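Local structure of transcriptional regulatory protein PdtaR (Mycobacterium tuberculosis, 1SD5) at residues E79-R84 with R104-M109. The protein probably acts as the response regulator of the PdtaR/PdtaS two-component system, binding RNA through a C-terminal ANTAR domain to control transcription antitermination. Sequence-based numbering, arbitrary orientation.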
ATOM      1  N   GLU A  79      -9.189  -7.936   3.107  1.00  8.73           N
ATOM      2  CA  GLU A  79      -9.714  -8.794   2.055  1.00 10.52           C
ATOM      3  C   GLU A  79      -9.167  -8.371   0.698  1.00 10.14           C
ATOM      4  O   GLU A  79      -8.661  -9.197  -0.050  1.00  9.18           O
ATOM      5  CB  GLU A  79     -11.240  -8.761   2.053  1.00 11.42           C
ATOM      6  CG  GLU A  79     -11.858  -9.292   0.769  1.00 18.52           C
ATOM      7  CD  GLU A  79     -11.935 -10.802   0.718  1.00 27.65           C
ATOM      8  OE1 GLU A  79     -11.366 -11.472   1.614  1.00 28.57           O
ATOM      9  OE2 GLU A  79     -12.569 -11.317  -0.229  1.00 32.16           O
ATOM     10  N   ILE A  80      -9.256  -7.083   0.382  1.00  9.80           N
ATOM     11  CA  ILE A  80      -8.746  -6.590  -0.892  1.00  8.93           C
ATOM     12  C   ILE A  80      -7.230  -6.783  -0.999  1.00  9.52           C
ATOM     13  O   ILE A  80      -6.719  -7.184  -2.042  1.00  8.53           O
ATOM     14  CB  ILE A  80      -9.136  -5.116  -1.091  1.00 10.19           C
ATOM     15  CG1 ILE A  80     -10.657  -4.995  -1.222  1.00  9.95           C
ATOM     16  CG2 ILE A  80      -8.449  -4.532  -2.327  1.00  9.21           C
ATOM     17  CD1 ILE A  80     -11.156  -3.599  -1.107  1.00  9.76           C
ATOM     18  N   ALA A  81      -6.519  -6.540   0.099  1.00  8.77           N
ATOM     19  CA  ALA A  81      -5.074  -6.754   0.136  1.00  9.97           C
ATOM     20  C   ALA A  81      -4.725  -8.200  -0.192  1.00  9.64           C
ATOM     21  O   ALA A  81      -3.778  -8.464  -0.940  1.00 10.54           O
ATOM     22  CB  ALA A  81      -4.517  -6.380   1.492  1.00  9.69           C
ATOM     23  N   SER A  82      -5.493  -9.132   0.364  1.00  8.16           N
ATOM     24  CA  SER A  82      -5.249 -10.559   0.179  1.00  9.98           C
ATOM     25  C   SER A  82      -5.334 -10.988  -1.286  1.00 10.27           C
ATOM     26  O   SER A  82      -4.738 -11.990  -1.678  1.00 11.35           O
ATOM     27  CB  SER A  82      -6.213 -11.389   1.044  1.00  9.76           C
ATOM     28  OG  SER A  82      -7.494 -11.529   0.441  1.00 11.37           O
ATOM     29  N   LYS A  83      -6.062 -10.223  -2.093  1.00 11.05           N
ATOM     30  CA  LYS A  83      -6.305 -10.583  -3.490  1.00 10.94           C
ATOM     31  C   LYS A  83      -5.220 -10.012  -4.410  1.00 12.67           C
ATOM     32  O   LYS A  83      -5.197 -10.310  -5.618  1.00 15.06           O
ATOM     33  CB  LYS A  83      -7.670 -10.053  -3.941  1.00 11.70           C
ATOM     34  CG  LYS A  83      -8.854 -10.545  -3.114  1.00 14.25           C
ATOM     35  CD  LYS A  83      -8.857 -12.048  -2.977  1.00 16.16           C
ATOM     36  CE  LYS A  83     -10.245 -12.572  -2.643  1.00 18.45           C
ATOM     37  NZ  LYS A  83     -10.255 -14.051  -2.517  1.00 17.85           N
ATOM     38  N   ARG A  84      -4.336  -9.194  -3.841  1.00 11.55           N
ATOM     39  CA  ARG A  84      -3.249  -8.557  -4.585  1.00 13.84           C
ATOM     40  C   ARG A  84      -3.693  -7.871  -5.861  1.00 14.95           C
ATOM     41  O   ARG A  84      -3.073  -8.063  -6.911  1.00 18.75           O
ATOM     42  CB  ARG A  84      -2.184  -9.583  -4.961  1.00 16.05           C
ATOM     43  CG  ARG A  84      -1.241  -9.903  -3.847  1.00 17.23           C
ATOM     44  CD  ARG A  84      -1.743 -11.015  -2.979  1.00 20.03           C
ATOM     45  NE  ARG A  84      -0.704 -11.521  -2.096  1.00 17.77           N
ATOM     46  CZ  ARG A  84      -0.601 -11.217  -0.814  1.00 15.76           C
ATOM     47  NH1 ARG A  84       0.373 -11.745  -0.095  1.00 14.99           N
ATOM     48  NH2 ARG A  84      -1.462 -10.385  -0.249  1.00 15.83           N
ATOM     49  N   ARG A 104      -1.398  -5.421   8.106  1.00 21.58           N
ATOM     50  CA  ARG A 104      -0.531  -5.506   6.939  1.00 21.04           C
ATOM     51  C   ARG A 104       0.008  -6.919   6.696  1.00 21.36           C
ATOM     52  O   ARG A 104       0.627  -7.181   5.665  1.00 20.12           O
ATOM     53  CB  ARG A 104       0.620  -4.515   7.054  1.00 22.04           C
ATOM     54  CG  ARG A 104       0.232  -3.093   6.688  1.00 21.49           C
ATOM     55  CD  ARG A 104       1.302  -2.071   7.040  1.00 23.70           C
ATOM     56  NE  ARG A 104       2.524  -2.385   6.314  1.00 22.13           N
ATOM     57  CZ  ARG A 104       3.733  -1.973   6.642  1.00 20.40           C
ATOM     58  NH1 ARG A 104       3.920  -1.194   7.701  1.00 22.34           N
ATOM     59  NH2 ARG A 104       4.761  -2.337   5.894  1.00 21.03           N
ATOM     60  N   ASP A 105      -0.239  -7.832   7.627  1.00 21.89           N
ATOM     61  CA  ASP A 105       0.029  -9.242   7.370  1.00 21.50           C
ATOM     62  C   ASP A 105      -0.744  -9.712   6.136  1.00 20.92           C
ATOM     63  O   ASP A 105      -0.298 -10.614   5.424  1.00 20.98           O
ATOM     64  CB  ASP A 105      -0.303 -10.098   8.597  1.00 23.85           C
ATOM     65  CG  ASP A 105      -1.772 -10.451   8.687  1.00 27.22           C
ATOM     66  OD1 ASP A 105      -2.598  -9.522   8.848  1.00 30.89           O
ATOM     67  OD2 ASP A 105      -2.191 -11.628   8.614  1.00 33.82           O
ATOM     68  N   ALA A 106      -1.883  -9.073   5.866  1.00 19.15           N
ATOM     69  CA  ALA A 106      -2.743  -9.465   4.746  1.00 18.22           C
ATOM     70  C   ALA A 106      -2.145  -9.075   3.404  1.00 17.06           C
ATOM     71  O   ALA A 106      -2.438  -9.698   2.377  1.00 16.55           O
ATOM     72  CB  ALA A 106      -4.121  -8.831   4.895  1.00 19.00           C
ATOM     73  N   GLY A 107      -1.333  -8.023   3.409  1.00 15.20           N
ATOM     74  CA  GLY A 107      -0.751  -7.515   2.184  1.00 15.72           C
ATOM     75  C   GLY A 107      -0.413  -6.036   2.227  1.00 14.74           C
ATOM     76  O   GLY A 107      -0.187  -5.442   3.290  1.00 16.49           O
ATOM     77  N   ALA A 108      -0.353  -5.439   1.046  1.00 12.12           N
ATOM     78  CA  ALA A 108       0.162  -4.085   0.910  1.00 13.53           C
ATOM     79  C   ALA A 108      -0.927  -3.076   1.252  1.00  9.39           C
ATOM     80  O   ALA A 108      -1.932  -3.011   0.574  1.00 12.89           O
ATOM     81  CB  ALA A 108       0.643  -3.859  -0.508  1.00 15.28           C
ATOM     82  N   MET A 109      -0.704  -2.279   2.296  1.00  9.59           N
ATOM     83  CA  MET A 109      -1.534  -1.099   2.542  1.00  9.89           C
ATOM     84  C   MET A 109      -0.730  -0.050   3.308  1.00  8.64           C
ATOM     85  O   MET A 109       0.320  -0.363   3.879  1.00  9.68           O
ATOM     86  CB  MET A 109      -2.782  -1.502   3.339  1.00  9.21           C
ATOM     87  CG  MET A 109      -2.507  -2.077   4.703  1.00 13.11           C
ATOM     88  SD  MET A 109      -4.029  -2.658   5.519  1.00 15.37           S
ATOM     89  CE  MET A 109      -4.356  -4.219   4.701  1.00 16.12           C
TER
HETATM   90  O   HOH W   1      -1.656  -6.699  -1.381  1.00 20.73           O
HETATM   91  O   HOH W   2       0.760 -10.627   2.439  1.00 38.38           O
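In the CheY-like receiver domain, the C-terminal end of helix 73-82 meets the loop that joins helix 97-103 to strand 110-114, where A81 packs on A106, G107 and M109 and the end of R84 reaches A106. The methyl of A81 points into the loop, its CB 4.0 Å from G107 CA and 4.2 Å from the CB of A106. From the far end of the loop M109 points back toward the helix and bends at chi3 (77°), bringing its CE to 3.9 Å from A81 CB; I88 of strand 88-93 touches both side chains. G107 passes A81 in an extended conformation with positive phi. R84, where the chain leaves helical conformation with positive phi, bends at chi2 (88°) and turns its guanidinium back over the helix end. Its NH2 is shared between segments, donating to A106 O at 2.9 Å and to A81 O at 3.1 Å, both near the guanidinium plane. A81 O is reached from opposite faces by this NH2 and the backbone N of R84, and a water links it to A108 N. A second water, 2.8 Å from R84 NH1, leads to D105 O, while NE forms a salt bridge with E139 of helix 118-141. An arginine thus ties together a helix C-terminus and the loop entering the edge strand 110-114 of the five-stranded parallel sheet, within the doubly wound alpha/beta fold of response regulator receivers.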